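Local atomic coordinates of afamin (Homo sapiens, PDB entry 6FAK), a protein that carries hydrophobic molecules in body fluids, binding vitamin E and keeping lipidated Wnt proteins soluble and active. Residues L507-C515 against C560-N570. Numbering follows the deposited sequence.
Sequences LFTFHADMC and CKAESPEVCFN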
loop_
_atom_site.group_PDB
_atom_site.type_symbol
_atom_site.label_atom_id
_atom_site.label_comp_id
_atom_site.label_asym_id
_atom_site.label_seq_id
_atom_site.Cartn_x
_atom_site.Cartn_y
_atom_site.Cartn_z
ATOM N N LEU A 507 14.841 -26.956 4.251
ATOM C CA LEU A 507 13.746 -25.969 4.444
ATOM C C LEU A 507 12.875 -26.358 5.621
ATOM O O LEU A 507 12.126 -25.526 6.168
ATOM C CB LEU A 507 12.865 -25.882 3.180
ATOM C CG LEU A 507 13.065 -24.652 2.258
ATOM C CD1 LEU A 507 14.521 -24.306 2.045
ATOM C CD2 LEU A 507 12.377 -24.885 0.937
ATOM N N PHE A 508 12.903 -27.639 5.984
ATOM C CA PHE A 508 12.026 -28.125 7.033
ATOM C C PHE A 508 12.797 -28.584 8.271
ATOM O O PHE A 508 12.266 -29.308 9.124
ATOM C CB PHE A 508 11.190 -29.235 6.476
ATOM C CG PHE A 508 10.480 -28.878 5.189
ATOM C CD1 PHE A 508 9.286 -28.195 5.215
ATOM C CD2 PHE A 508 11.016 -29.209 3.957
ATOM C CE1 PHE A 508 8.631 -27.878 4.052
ATOM C CE2 PHE A 508 10.357 -28.894 2.805
ATOM C CZ PHE A 508 9.167 -28.210 2.860
ATOM N N THR A 509 14.041 -28.141 8.365
ATOM C CA THR A 509 14.923 -28.526 9.461
ATOM C C THR A 509 15.071 -27.337 10.368
ATOM O O THR A 509 15.375 -26.245 9.927
ATOM C CB THR A 509 16.308 -28.932 8.941
ATOM O OG1 THR A 509 16.154 -30.056 8.068
ATOM C CG2 THR A 509 17.230 -29.293 10.075
ATOM N N PHE A 510 14.859 -27.569 11.648
ATOM C CA PHE A 510 15.070 -26.572 12.658
ATOM C C PHE A 510 16.534 -26.672 13.091
ATOM O O PHE A 510 17.039 -27.769 13.378
ATOM C CB PHE A 510 14.129 -26.841 13.817
ATOM C CG PHE A 510 14.249 -25.853 14.925
ATOM C CD1 PHE A 510 14.980 -26.170 16.068
ATOM C CD2 PHE A 510 13.648 -24.599 14.827
ATOM C CE1 PHE A 510 15.105 -25.259 17.096
ATOM C CE2 PHE A 510 13.764 -23.681 15.860
ATOM C CZ PHE A 510 14.496 -24.008 16.995
ATOM N N HIS A 511 17.199 -25.526 13.134
ATOM C CA HIS A 511 18.592 -25.420 13.562
ATOM C C HIS A 511 18.667 -24.782 14.943
ATOM O O HIS A 511 17.816 -23.955 15.303
ATOM C CB HIS A 511 19.402 -24.573 12.572
ATOM C CG HIS A 511 19.395 -25.108 11.179
ATOM N ND1 HIS A 511 18.548 -24.626 10.205
ATOM C CD2 HIS A 511 20.114 -26.099 10.600
ATOM C CE1 HIS A 511 18.755 -25.289 9.079
ATOM N NE2 HIS A 511 19.700 -26.189 9.293
ATOM N N ALA A 512 19.728 -25.140 15.673
ATOM C CA ALA A 512 19.903 -24.801 17.096
ATOM C C ALA A 512 19.943 -23.297 17.384
ATOM O O ALA A 512 19.406 -22.849 18.404
ATOM C CB ALA A 512 21.150 -25.479 17.644
ATOM N N ASP A 513 20.565 -22.531 16.482
ATOM C CA ASP A 513 20.609 -21.054 16.584
ATOM C C ASP A 513 19.236 -20.367 16.687
ATOM O O ASP A 513 19.135 -19.286 17.275
ATOM C CB ASP A 513 21.425 -20.439 15.428
ATOM C CG ASP A 513 20.916 -20.851 14.051
ATOM O OD1 ASP A 513 20.003 -20.184 13.519
ATOM O OD2 ASP A 513 21.448 -21.839 13.498
ATOM N N MET A 514 18.195 -20.997 16.134
ATOM C CA MET A 514 16.828 -20.449 16.157
ATOM C C MET A 514 16.142 -20.519 17.536
ATOM O O MET A 514 15.095 -19.902 17.715
ATOM C CB MET A 514 15.942 -21.147 15.104
ATOM C CG MET A 514 16.407 -21.030 13.648
ATOM S SD MET A 514 15.439 -22.053 12.500
ATOM C CE MET A 514 16.516 -22.076 11.067
ATOM N N CYS A 515 16.702 -21.269 18.497
ATOM C CA CYS A 515 16.148 -21.315 19.874
ATOM C C CYS A 515 16.450 -20.032 20.629
ATOM O O CYS A 515 17.607 -19.767 20.950
ATOM C CB CYS A 515 16.705 -22.496 20.679
ATOM S SG CYS A 515 16.022 -24.102 20.223
ATOM N N CYS A 560 13.982 -26.902 22.199
ATOM C CA CYS A 560 14.694 -25.729 22.701
ATOM C C CYS A 560 15.016 -25.868 24.192
ATOM O O CYS A 560 16.102 -25.501 24.632
ATOM C CB CYS A 560 13.915 -24.446 22.405
ATOM S SG CYS A 560 14.029 -23.964 20.664
ATOM N N LYS A 561 14.080 -26.441 24.940
ATOM C CA LYS A 561 14.264 -26.764 26.345
ATOM C C LYS A 561 14.901 -28.159 26.476
ATOM O O LYS A 561 14.295 -29.065 27.063
ATOM C CB LYS A 561 12.899 -26.725 27.058
ATOM C CG LYS A 561 12.117 -25.434 26.861
ATOM C CD LYS A 561 10.828 -25.459 27.663
ATOM C CE LYS A 561 10.162 -24.088 27.727
ATOM N NZ LYS A 561 9.596 -23.804 29.080
ATOM N N ALA A 562 16.108 -28.340 25.927
ATOM C CA ALA A 562 16.752 -29.673 25.894
ATOM C C ALA A 562 18.293 -29.770 25.936
ATOM O O ALA A 562 18.804 -30.822 26.341
ATOM C CB ALA A 562 16.240 -30.458 24.693
ATOM N N GLU A 563 19.016 -28.715 25.530
ATOM C CA GLU A 563 20.487 -28.741 25.298
ATOM C C GLU A 563 20.870 -29.724 24.164
ATOM O O GLU A 563 20.505 -30.909 24.191
ATOM C CB GLU A 563 21.294 -29.000 26.593
ATOM C CG GLU A 563 21.968 -27.768 27.213
ATOM C CD GLU A 563 21.184 -27.119 28.350
ATOM O OE1 GLU A 563 20.670 -27.846 29.230
ATOM O OE2 GLU A 563 21.115 -25.874 28.385
ATOM N N SER A 564 21.623 -29.214 23.187
ATOM C CA SER A 564 21.681 -29.780 21.827
ATOM C C SER A 564 20.265 -29.910 21.240
ATOM O O SER A 564 19.746 -31.024 21.095
ATOM C CB SER A 564 22.419 -31.123 21.785
ATOM O OG SER A 564 22.391 -31.661 20.472
ATOM N N PRO A 565 19.627 -28.770 20.916
ATOM C CA PRO A 565 18.250 -28.817 20.415
ATOM C C PRO A 565 18.035 -29.495 19.053
ATOM O O PRO A 565 16.942 -30.009 18.799
ATOM C CB PRO A 565 17.865 -27.330 20.323
ATOM C CG PRO A 565 18.763 -26.656 21.301
ATOM C CD PRO A 565 20.063 -27.375 21.111
ATOM N N GLU A 566 19.046 -29.492 18.189
ATOM C CA GLU A 566 18.859 -29.961 16.806
ATOM C C GLU A 566 18.823 -31.484 16.651
ATOM O O GLU A 566 18.027 -32.013 15.858
ATOM C CB GLU A 566 19.855 -29.308 15.842
ATOM C CG GLU A 566 21.335 -29.519 16.129
ATOM C CD GLU A 566 22.207 -28.927 15.039
ATOM O OE1 GLU A 566 21.764 -27.960 14.364
ATOM O OE2 GLU A 566 23.336 -29.436 14.859
ATOM N N VAL A 567 19.646 -32.195 17.418
ATOM C CA VAL A 567 19.510 -33.652 17.507
ATOM C C VAL A 567 18.135 -34.042 18.047
ATOM O O VAL A 567 17.580 -35.047 17.611
ATOM C CB VAL A 567 20.624 -34.303 18.360
ATOM C CG1 VAL A 567 20.419 -34.035 19.843
ATOM C CG2 VAL A 567 20.706 -35.806 18.094
ATOM N N CYS A 568 17.594 -33.242 18.974
ATOM C CA CYS A 568 16.277 -33.497 19.561
ATOM C C CYS A 568 15.231 -33.390 18.472
ATOM O O CYS A 568 14.374 -34.269 18.348
ATOM C CB CYS A 568 15.975 -32.524 20.718
ATOM S SG CYS A 568 14.288 -32.596 21.413
ATOM N N PHE A 569 15.319 -32.309 17.677
ATOM C CA PHE A 569 14.366 -32.058 16.600
ATOM C C PHE A 569 14.296 -33.181 15.573
ATOM O O PHE A 569 13.206 -33.632 15.224
ATOM C CB PHE A 569 14.701 -30.761 15.864
ATOM C CG PHE A 569 13.656 -30.368 14.863
ATOM C CD1 PHE A 569 13.726 -30.823 13.547
ATOM C CD2 PHE A 569 12.584 -29.574 15.243
ATOM C CE1 PHE A 569 12.754 -30.467 12.626
ATOM C CE2 PHE A 569 11.611 -29.214 14.322
ATOM C CZ PHE A 569 11.696 -29.665 13.014
ATOM N N ASN A 570 15.454 -33.620 15.086
ATOM C CA ASN A 570 15.508 -34.681 14.077
ATOM C C ASN A 570 15.025 -36.042 14.583
ATOM O O ASN A 570 14.446 -36.800 13.806
ATOM C CB ASN A 570 16.911 -34.801 13.465
ATOM C CG ASN A 570 17.298 -33.583 12.625
ATOM O OD1 ASN A 570 16.442 -32.860 12.102
ATOM N ND2 ASN A 570 18.597 -33.354 12.495
#
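The carbonyl O of Phe508 reaches the Phe569 ring obliquely, 3.7 Å from CE1, while the Phe508 ring itself turns off, away from Phe569. Thr509 brushes Asn570 with its methyl group, CG2 lying 4.2 Å from OD1; its hydroxyl is hydrogen-bonded to the carbonyl of Gln505. At Phe510 the CB methylene sits over the centre of the Phe569 ring, 3.5 Å from its centroid, a CH-pi contact. With CG anti to the backbone N (chi1 -179°), the Phe510 ring is carried on past Phe569, the two planes inclined at 33°, until CZ lies 3.7 Å from Cys560 SG. Both rings also pack on Val556 of helix 542-560. The backbone N of Phe510 is buried here without a partner. The covalent link between the segments follows the paired-disulfide pattern of the albumin family: adjacent Cys559 and Cys560 bond to different cysteines, Cys568 and Cys515. Ala512 sets CB 4.1 Å from Pro565 CD, and the extended side chain of Glu566 brings OE1 to 3.7 Å from Ala512 N, too far for a hydrogen bond. Beyond the 3-10 turn 512-514, Cys515 SG joins Cys560 SG (2.0 Å, chi3 -87°) and rests 3.7 Å from Pro565 CB.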